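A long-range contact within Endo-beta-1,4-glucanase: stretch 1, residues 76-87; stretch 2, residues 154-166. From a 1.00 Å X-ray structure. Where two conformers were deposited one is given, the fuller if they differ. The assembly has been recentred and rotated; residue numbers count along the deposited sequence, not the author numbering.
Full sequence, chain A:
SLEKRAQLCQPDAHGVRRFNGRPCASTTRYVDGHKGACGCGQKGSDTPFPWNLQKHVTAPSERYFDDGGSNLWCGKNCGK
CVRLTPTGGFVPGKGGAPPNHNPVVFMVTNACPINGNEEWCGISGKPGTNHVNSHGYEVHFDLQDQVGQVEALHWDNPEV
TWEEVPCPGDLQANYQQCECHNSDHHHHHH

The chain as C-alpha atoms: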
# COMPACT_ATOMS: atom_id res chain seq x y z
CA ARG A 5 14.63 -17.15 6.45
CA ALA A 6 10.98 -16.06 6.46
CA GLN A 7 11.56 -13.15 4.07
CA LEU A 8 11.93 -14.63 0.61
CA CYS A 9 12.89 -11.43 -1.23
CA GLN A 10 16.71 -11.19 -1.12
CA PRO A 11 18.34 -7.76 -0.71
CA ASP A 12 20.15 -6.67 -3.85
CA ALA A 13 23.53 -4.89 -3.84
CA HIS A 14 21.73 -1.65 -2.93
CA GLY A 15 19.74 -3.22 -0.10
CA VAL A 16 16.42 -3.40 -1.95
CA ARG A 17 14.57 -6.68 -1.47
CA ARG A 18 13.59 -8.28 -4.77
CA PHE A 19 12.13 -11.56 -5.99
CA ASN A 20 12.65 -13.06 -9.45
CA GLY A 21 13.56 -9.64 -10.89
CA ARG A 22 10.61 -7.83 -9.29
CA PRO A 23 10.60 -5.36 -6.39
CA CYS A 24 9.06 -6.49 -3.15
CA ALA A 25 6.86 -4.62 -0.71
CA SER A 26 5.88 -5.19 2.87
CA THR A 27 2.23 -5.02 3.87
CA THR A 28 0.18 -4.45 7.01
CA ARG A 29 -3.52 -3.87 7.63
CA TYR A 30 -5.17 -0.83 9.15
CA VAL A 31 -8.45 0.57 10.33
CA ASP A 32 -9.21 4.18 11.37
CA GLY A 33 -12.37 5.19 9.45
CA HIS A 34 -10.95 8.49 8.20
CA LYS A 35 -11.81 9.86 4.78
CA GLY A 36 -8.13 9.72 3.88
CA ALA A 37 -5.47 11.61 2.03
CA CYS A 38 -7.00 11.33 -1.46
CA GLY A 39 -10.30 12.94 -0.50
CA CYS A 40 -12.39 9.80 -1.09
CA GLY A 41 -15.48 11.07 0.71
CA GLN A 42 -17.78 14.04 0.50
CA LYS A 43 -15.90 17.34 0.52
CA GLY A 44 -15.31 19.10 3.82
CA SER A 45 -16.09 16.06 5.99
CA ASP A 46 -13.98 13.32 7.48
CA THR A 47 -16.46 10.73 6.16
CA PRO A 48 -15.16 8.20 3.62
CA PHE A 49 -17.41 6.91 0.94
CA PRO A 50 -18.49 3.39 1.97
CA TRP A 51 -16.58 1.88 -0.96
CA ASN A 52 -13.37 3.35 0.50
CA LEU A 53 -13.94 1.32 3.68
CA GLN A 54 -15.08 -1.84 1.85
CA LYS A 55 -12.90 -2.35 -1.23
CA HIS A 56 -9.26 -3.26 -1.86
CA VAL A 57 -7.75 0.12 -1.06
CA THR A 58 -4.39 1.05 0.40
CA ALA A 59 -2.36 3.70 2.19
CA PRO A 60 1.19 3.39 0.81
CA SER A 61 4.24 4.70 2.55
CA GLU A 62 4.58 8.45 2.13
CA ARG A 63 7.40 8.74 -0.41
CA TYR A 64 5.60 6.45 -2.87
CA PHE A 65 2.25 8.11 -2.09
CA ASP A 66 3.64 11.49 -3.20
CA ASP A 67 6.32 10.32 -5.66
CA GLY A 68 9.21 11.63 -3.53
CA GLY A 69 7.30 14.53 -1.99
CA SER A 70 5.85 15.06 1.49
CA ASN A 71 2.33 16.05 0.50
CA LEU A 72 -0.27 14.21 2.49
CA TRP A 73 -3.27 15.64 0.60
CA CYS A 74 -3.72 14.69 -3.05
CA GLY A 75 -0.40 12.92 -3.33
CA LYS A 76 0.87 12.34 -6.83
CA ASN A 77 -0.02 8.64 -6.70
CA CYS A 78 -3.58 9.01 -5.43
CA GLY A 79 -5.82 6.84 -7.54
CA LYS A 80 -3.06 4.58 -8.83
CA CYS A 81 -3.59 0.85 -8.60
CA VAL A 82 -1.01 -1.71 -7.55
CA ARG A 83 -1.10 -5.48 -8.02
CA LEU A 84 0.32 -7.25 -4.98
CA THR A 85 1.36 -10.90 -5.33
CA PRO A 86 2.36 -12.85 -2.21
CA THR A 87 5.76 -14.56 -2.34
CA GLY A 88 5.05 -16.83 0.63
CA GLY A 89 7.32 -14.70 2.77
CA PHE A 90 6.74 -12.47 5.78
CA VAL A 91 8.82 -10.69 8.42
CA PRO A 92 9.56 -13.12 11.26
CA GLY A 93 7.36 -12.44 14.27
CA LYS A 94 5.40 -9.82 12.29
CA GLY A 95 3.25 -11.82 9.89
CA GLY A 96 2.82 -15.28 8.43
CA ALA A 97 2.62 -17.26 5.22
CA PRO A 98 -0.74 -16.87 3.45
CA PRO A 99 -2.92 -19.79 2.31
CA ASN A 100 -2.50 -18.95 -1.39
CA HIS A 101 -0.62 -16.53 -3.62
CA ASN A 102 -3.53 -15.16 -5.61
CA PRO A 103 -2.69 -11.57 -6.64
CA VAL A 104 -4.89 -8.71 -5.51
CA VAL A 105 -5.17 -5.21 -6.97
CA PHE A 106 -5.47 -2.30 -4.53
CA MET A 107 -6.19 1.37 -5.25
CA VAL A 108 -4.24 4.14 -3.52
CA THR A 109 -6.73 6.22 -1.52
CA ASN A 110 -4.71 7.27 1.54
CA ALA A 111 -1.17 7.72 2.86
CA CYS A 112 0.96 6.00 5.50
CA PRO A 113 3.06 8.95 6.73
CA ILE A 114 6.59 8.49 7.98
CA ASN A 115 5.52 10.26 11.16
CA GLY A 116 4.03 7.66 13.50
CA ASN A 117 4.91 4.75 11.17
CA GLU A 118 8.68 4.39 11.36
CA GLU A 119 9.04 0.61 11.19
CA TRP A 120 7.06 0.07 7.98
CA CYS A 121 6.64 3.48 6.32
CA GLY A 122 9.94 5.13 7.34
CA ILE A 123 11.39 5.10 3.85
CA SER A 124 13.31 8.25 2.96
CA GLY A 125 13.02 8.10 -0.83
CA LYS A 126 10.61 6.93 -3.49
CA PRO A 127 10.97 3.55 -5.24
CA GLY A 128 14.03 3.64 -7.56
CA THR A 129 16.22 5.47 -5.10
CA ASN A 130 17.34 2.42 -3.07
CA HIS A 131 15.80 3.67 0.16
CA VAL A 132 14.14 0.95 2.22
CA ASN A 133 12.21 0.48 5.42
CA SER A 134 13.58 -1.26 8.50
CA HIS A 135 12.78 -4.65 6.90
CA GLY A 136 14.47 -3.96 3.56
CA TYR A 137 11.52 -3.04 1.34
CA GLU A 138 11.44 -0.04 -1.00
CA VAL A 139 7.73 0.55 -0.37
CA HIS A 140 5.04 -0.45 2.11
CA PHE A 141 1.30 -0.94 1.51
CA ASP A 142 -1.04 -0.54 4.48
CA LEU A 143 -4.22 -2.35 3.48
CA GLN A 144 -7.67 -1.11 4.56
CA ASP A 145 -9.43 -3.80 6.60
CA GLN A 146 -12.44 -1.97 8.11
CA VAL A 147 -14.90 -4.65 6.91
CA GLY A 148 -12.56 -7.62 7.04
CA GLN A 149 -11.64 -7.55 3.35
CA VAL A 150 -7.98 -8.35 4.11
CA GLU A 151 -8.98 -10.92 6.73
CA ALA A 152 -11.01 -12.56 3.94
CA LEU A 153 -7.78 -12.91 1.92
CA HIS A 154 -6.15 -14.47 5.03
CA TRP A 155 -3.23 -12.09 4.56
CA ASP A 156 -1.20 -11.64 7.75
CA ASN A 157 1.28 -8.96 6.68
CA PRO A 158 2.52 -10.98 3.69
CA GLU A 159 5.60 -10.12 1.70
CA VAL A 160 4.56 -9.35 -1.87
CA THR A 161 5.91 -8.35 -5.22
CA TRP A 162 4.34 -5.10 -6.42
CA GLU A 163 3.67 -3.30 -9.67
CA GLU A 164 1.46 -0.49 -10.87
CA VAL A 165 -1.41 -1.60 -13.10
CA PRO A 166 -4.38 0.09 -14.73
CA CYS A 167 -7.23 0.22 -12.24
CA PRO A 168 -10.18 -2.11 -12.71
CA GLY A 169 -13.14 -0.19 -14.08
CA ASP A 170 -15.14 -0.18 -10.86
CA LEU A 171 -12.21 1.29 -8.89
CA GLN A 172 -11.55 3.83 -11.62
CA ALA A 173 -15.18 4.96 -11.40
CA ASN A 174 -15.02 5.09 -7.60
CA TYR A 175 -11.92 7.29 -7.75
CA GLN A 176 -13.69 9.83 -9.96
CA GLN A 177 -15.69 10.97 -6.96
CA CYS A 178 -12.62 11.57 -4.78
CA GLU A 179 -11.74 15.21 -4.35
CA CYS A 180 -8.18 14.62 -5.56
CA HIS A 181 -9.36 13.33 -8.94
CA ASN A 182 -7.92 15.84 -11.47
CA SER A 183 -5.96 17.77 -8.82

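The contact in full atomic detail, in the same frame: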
# COMPACT_ATOMS: atom_id res chain seq x y z
N LYS A 76 0.76 12.61 -5.41
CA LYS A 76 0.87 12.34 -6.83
C LYS A 76 0.26 11.00 -7.21
O LYS A 76 -0.32 10.87 -8.28
CB LYS A 76 2.33 12.40 -7.27
CG LYS A 76 2.99 13.75 -7.13
CD LYS A 76 2.52 14.72 -8.15
CE LYS A 76 3.32 15.97 -7.97
NZ LYS A 76 4.75 15.61 -7.83
N ASN A 77 0.43 9.98 -6.36
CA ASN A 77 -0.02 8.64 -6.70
C ASN A 77 -1.39 8.27 -6.15
O ASN A 77 -1.80 7.11 -6.25
CB ASN A 77 1.06 7.61 -6.39
CG ASN A 77 2.19 7.67 -7.41
OD1 ASN A 77 1.96 7.90 -8.60
ND2 ASN A 77 3.42 7.46 -6.94
N CYS A 78 -2.17 9.26 -5.70
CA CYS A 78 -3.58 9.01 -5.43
C CYS A 78 -4.25 8.45 -6.67
O CYS A 78 -4.05 8.95 -7.78
CB CYS A 78 -4.29 10.31 -5.02
SG CYS A 78 -4.07 10.81 -3.33
N GLY A 79 -5.08 7.42 -6.46
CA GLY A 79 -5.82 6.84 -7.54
C GLY A 79 -5.07 5.86 -8.39
O GLY A 79 -5.67 5.24 -9.28
N LYS A 80 -3.77 5.66 -8.15
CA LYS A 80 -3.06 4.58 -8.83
C LYS A 80 -3.49 3.25 -8.26
O LYS A 80 -3.92 3.16 -7.12
CB LYS A 80 -1.53 4.70 -8.62
CG LYS A 80 -0.89 5.92 -9.24
CD LYS A 80 -0.87 5.78 -10.75
CE LYS A 80 0.05 6.82 -11.39
NZ LYS A 80 1.52 6.59 -11.11
N CYS A 81 -3.37 2.20 -9.06
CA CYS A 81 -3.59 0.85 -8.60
C CYS A 81 -2.29 0.05 -8.64
O CYS A 81 -1.44 0.24 -9.52
CB CYS A 81 -4.67 0.14 -9.42
SG CYS A 81 -6.32 0.77 -9.01
N VAL A 82 -2.16 -0.84 -7.67
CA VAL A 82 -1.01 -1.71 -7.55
C VAL A 82 -1.50 -3.16 -7.43
O VAL A 82 -2.44 -3.44 -6.69
CB VAL A 82 -0.09 -1.33 -6.36
CG1 VAL A 82 0.56 0.03 -6.62
CG2 VAL A 82 -0.78 -1.38 -5.03
N ARG A 83 -0.86 -4.05 -8.17
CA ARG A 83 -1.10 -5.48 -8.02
C ARG A 83 -0.06 -6.01 -7.06
O ARG A 83 1.14 -5.79 -7.26
CB ARG A 83 -0.99 -6.21 -9.35
CG ARG A 83 -1.18 -7.72 -9.19
CD ARG A 83 -1.18 -8.48 -10.49
NE ARG A 83 -2.33 -8.12 -11.32
CZ ARG A 83 -2.22 -7.52 -12.50
NH1 ARG A 83 -1.03 -7.21 -12.98
NH2 ARG A 83 -3.32 -7.24 -13.19
N LEU A 84 -0.53 -6.68 -6.01
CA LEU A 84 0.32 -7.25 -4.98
C LEU A 84 0.20 -8.77 -5.03
O LEU A 84 -0.91 -9.31 -4.94
CB LEU A 84 -0.07 -6.74 -3.60
CG LEU A 84 -0.13 -5.21 -3.47
CD1 LEU A 84 -0.37 -4.83 -2.03
CD2 LEU A 84 1.15 -4.56 -3.98
N THR A 85 1.33 -9.45 -5.21
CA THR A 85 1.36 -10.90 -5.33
C THR A 85 2.17 -11.48 -4.19
O THR A 85 3.38 -11.22 -4.11
CB THR A 85 1.97 -11.34 -6.66
OG1 THR A 85 1.29 -10.73 -7.75
CG2 THR A 85 1.89 -12.85 -6.83
N PRO A 86 1.57 -12.26 -3.29
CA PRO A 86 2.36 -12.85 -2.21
C PRO A 86 3.49 -13.72 -2.75
O PRO A 86 3.32 -14.46 -3.72
CB PRO A 86 1.36 -13.71 -1.43
CG PRO A 86 0.02 -13.01 -1.72
CD PRO A 86 0.13 -12.59 -3.16
N THR A 87 4.64 -13.67 -2.05
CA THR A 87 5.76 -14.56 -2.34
C THR A 87 5.71 -15.84 -1.50
O THR A 87 6.43 -16.79 -1.80
CB THR A 87 7.07 -13.85 -2.01
OG1 THR A 87 7.01 -13.54 -0.61
CG2 THR A 87 7.28 -12.61 -2.86
N HIS A 154 -7.03 -13.77 4.08
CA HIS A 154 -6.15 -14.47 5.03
C HIS A 154 -4.71 -13.99 4.91
O HIS A 154 -3.76 -14.76 5.06
CB HIS A 154 -6.27 -15.98 4.94
CG HIS A 154 -7.68 -16.43 5.08
ND1 HIS A 154 -8.40 -16.26 6.24
CD2 HIS A 154 -8.54 -16.95 4.17
CE1 HIS A 154 -9.63 -16.72 6.06
NE2 HIS A 154 -9.74 -17.14 4.82
N TRP A 155 -4.55 -12.70 4.64
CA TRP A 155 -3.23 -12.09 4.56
C TRP A 155 -2.86 -11.56 5.93
O TRP A 155 -3.54 -10.67 6.47
CB TRP A 155 -3.24 -10.95 3.55
CG TRP A 155 -3.19 -11.35 2.11
CD1 TRP A 155 -3.43 -12.59 1.59
CD2 TRP A 155 -2.89 -10.50 0.99
NE1 TRP A 155 -3.30 -12.57 0.22
CE2 TRP A 155 -2.97 -11.29 -0.17
CE3 TRP A 155 -2.53 -9.15 0.88
CZ2 TRP A 155 -2.71 -10.78 -1.44
CZ3 TRP A 155 -2.26 -8.65 -0.37
CH2 TRP A 155 -2.34 -9.45 -1.52
N ASP A 156 -1.78 -12.09 6.50
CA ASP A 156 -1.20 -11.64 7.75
C ASP A 156 0.15 -11.01 7.41
O ASP A 156 1.21 -11.65 7.45
CB ASP A 156 -1.05 -12.79 8.72
CG ASP A 156 -0.47 -12.37 10.05
OD1 ASP A 156 -0.36 -11.15 10.32
OD2 ASP A 156 -0.12 -13.27 10.82
N ASN A 157 0.10 -9.73 7.06
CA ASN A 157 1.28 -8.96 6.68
C ASN A 157 2.19 -9.68 5.68
O ASN A 157 3.41 -9.72 5.87
CB ASN A 157 2.08 -8.52 7.89
CG ASN A 157 1.30 -7.76 8.91
OD1 ASN A 157 0.20 -7.29 8.66
ND2 ASN A 157 1.90 -7.59 10.09
N PRO A 158 1.65 -10.24 4.60
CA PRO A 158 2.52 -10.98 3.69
C PRO A 158 3.52 -10.07 2.99
O PRO A 158 3.23 -8.91 2.66
CB PRO A 158 1.55 -11.57 2.67
CG PRO A 158 0.38 -10.61 2.68
CD PRO A 158 0.26 -10.23 4.11
N GLU A 159 4.67 -10.65 2.69
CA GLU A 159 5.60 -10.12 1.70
C GLU A 159 5.01 -10.31 0.31
O GLU A 159 4.45 -11.37 0.00
CB GLU A 159 6.91 -10.92 1.82
CG GLU A 159 8.03 -10.46 0.91
CD GLU A 159 9.26 -11.37 1.07
OE1 GLU A 159 10.33 -10.88 1.49
OE2 GLU A 159 9.12 -12.58 0.77
N VAL A 160 5.13 -9.29 -0.54
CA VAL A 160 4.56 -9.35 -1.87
C VAL A 160 5.56 -8.79 -2.87
O VAL A 160 6.45 -8.01 -2.52
CB VAL A 160 3.23 -8.56 -1.97
CG1 VAL A 160 2.21 -9.09 -0.96
CG2 VAL A 160 3.48 -7.06 -1.72
N THR A 161 5.39 -9.16 -4.14
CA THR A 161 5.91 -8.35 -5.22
C THR A 161 4.84 -7.34 -5.63
O THR A 161 3.64 -7.59 -5.46
CB THR A 161 6.38 -9.17 -6.42
OG1 THR A 161 5.30 -9.95 -6.95
CG2 THR A 161 7.56 -10.07 -6.04
N TRP A 162 5.28 -6.18 -6.13
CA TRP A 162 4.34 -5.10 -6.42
C TRP A 162 4.60 -4.51 -7.79
O TRP A 162 5.75 -4.41 -8.25
CB TRP A 162 4.39 -4.00 -5.33
CG TRP A 162 5.50 -2.99 -5.48
CD1 TRP A 162 6.82 -3.07 -5.13
CD2 TRP A 162 5.34 -1.68 -6.06
NE1 TRP A 162 7.48 -1.92 -5.47
CE2 TRP A 162 6.59 -1.06 -6.05
CE3 TRP A 162 4.24 -0.98 -6.59
CZ2 TRP A 162 6.78 0.23 -6.52
CZ3 TRP A 162 4.42 0.28 -7.04
CH2 TRP A 162 5.69 0.88 -7.01
N GLU A 163 3.53 -4.10 -8.46
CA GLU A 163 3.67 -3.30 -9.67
C GLU A 163 2.44 -2.44 -9.84
O GLU A 163 1.35 -2.80 -9.39
CB GLU A 163 3.85 -4.11 -10.95
CG GLU A 163 2.71 -5.09 -11.17
CD GLU A 163 2.77 -5.84 -12.51
OE1 GLU A 163 2.05 -6.85 -12.66
OE2 GLU A 163 3.52 -5.42 -13.40
N GLU A 164 2.60 -1.32 -10.50
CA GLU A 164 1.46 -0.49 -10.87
C GLU A 164 0.74 -1.12 -12.05
O GLU A 164 1.37 -1.65 -12.96
CB GLU A 164 1.88 0.91 -11.28
CG GLU A 164 2.07 1.81 -10.13
CD GLU A 164 2.37 3.25 -10.52
OE1 GLU A 164 2.11 3.71 -11.67
OE2 GLU A 164 2.84 3.95 -9.63
N VAL A 165 -0.58 -1.06 -12.03
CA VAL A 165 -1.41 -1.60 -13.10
C VAL A 165 -2.55 -0.63 -13.35
O VAL A 165 -2.95 0.12 -12.45
CB VAL A 165 -1.98 -3.00 -12.73
CG1 VAL A 165 -0.86 -3.99 -12.49
CG2 VAL A 165 -2.85 -2.94 -11.47
N PRO A 166 -3.14 -0.66 -14.53
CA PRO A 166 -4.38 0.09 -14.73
C PRO A 166 -5.43 -0.36 -13.72
O PRO A 166 -5.58 -1.54 -13.42
CB PRO A 166 -4.80 -0.28 -16.16
CG PRO A 166 -3.57 -0.76 -16.80
CD PRO A 166 -2.71 -1.37 -15.75
O HOH W 1 -2.67 2.74 -11.82

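The apolar centre of this contact lies on the sheet face that carries Val-82, Leu-84 and Trp-162. Leu-84, buried, reaches three partners: its CD2 lies 3.6 Å from Trp-162 CB, and its CB lies 4.0 Å from Val-160 CG2 and 4.1 Å from Trp-155 CH2. Val-82 CG1 meets the edge of the Trp-162 ring, 3.8 Å from CE3. Trp-155 comes from the loop before the strand and extends this cluster, its CZ2 3.5 Å from Pro-86 CG. Valine and leucine suit such a place, filling space with carbon alone; the tryptophans add broad apolar surface but carry an indole N-H, which in Trp-162 is bonded elsewhere in the structure.

Beneath the packing runs an antiparallel ladder. Arg-83 and Glu-163 exchange two backbone bonds, Arg-83 N to Glu-163 O at 2.8 Å and Glu-163 N to Arg-83 O at 3.2 Å. Thr-85 and Thr-161 repeat the pattern, with N to O distances of 3.0 Å from Thr-85 N to Thr-161 O and 2.9 Å from Thr-161 N to Thr-85 O. Pro-86 has no amide hydrogen to give, and it sits at a non-hydrogen-bonded position opposite Val-160, where the pairing with Val-160 asks for none. Beyond Pro-86, Thr-87 N donates to Glu-159 O at 3.1 Å. Near the other end, a water accepts from Cys-81 N (2.9 Å) and donates to Val-165 O (2.7 Å), bridging the two stretches.

Charge gathers toward the edge. Arg-83 lays its guanidinium with one face over Val-165 CG1, while NH1 makes a weak, salt-bridging bond to Glu-163 OE1 at 3.1 Å. Lys-80 NZ forms a salt bridge with Glu-164 OE1 at 3.0 Å and is also held by Asn-77 OD1 at 2.9 Å, across their type II turn. At the far end, buried Thr-87 OG1 donates to Glu-159 OE2 at 2.7 Å, giving the carboxylate a partner within the contact.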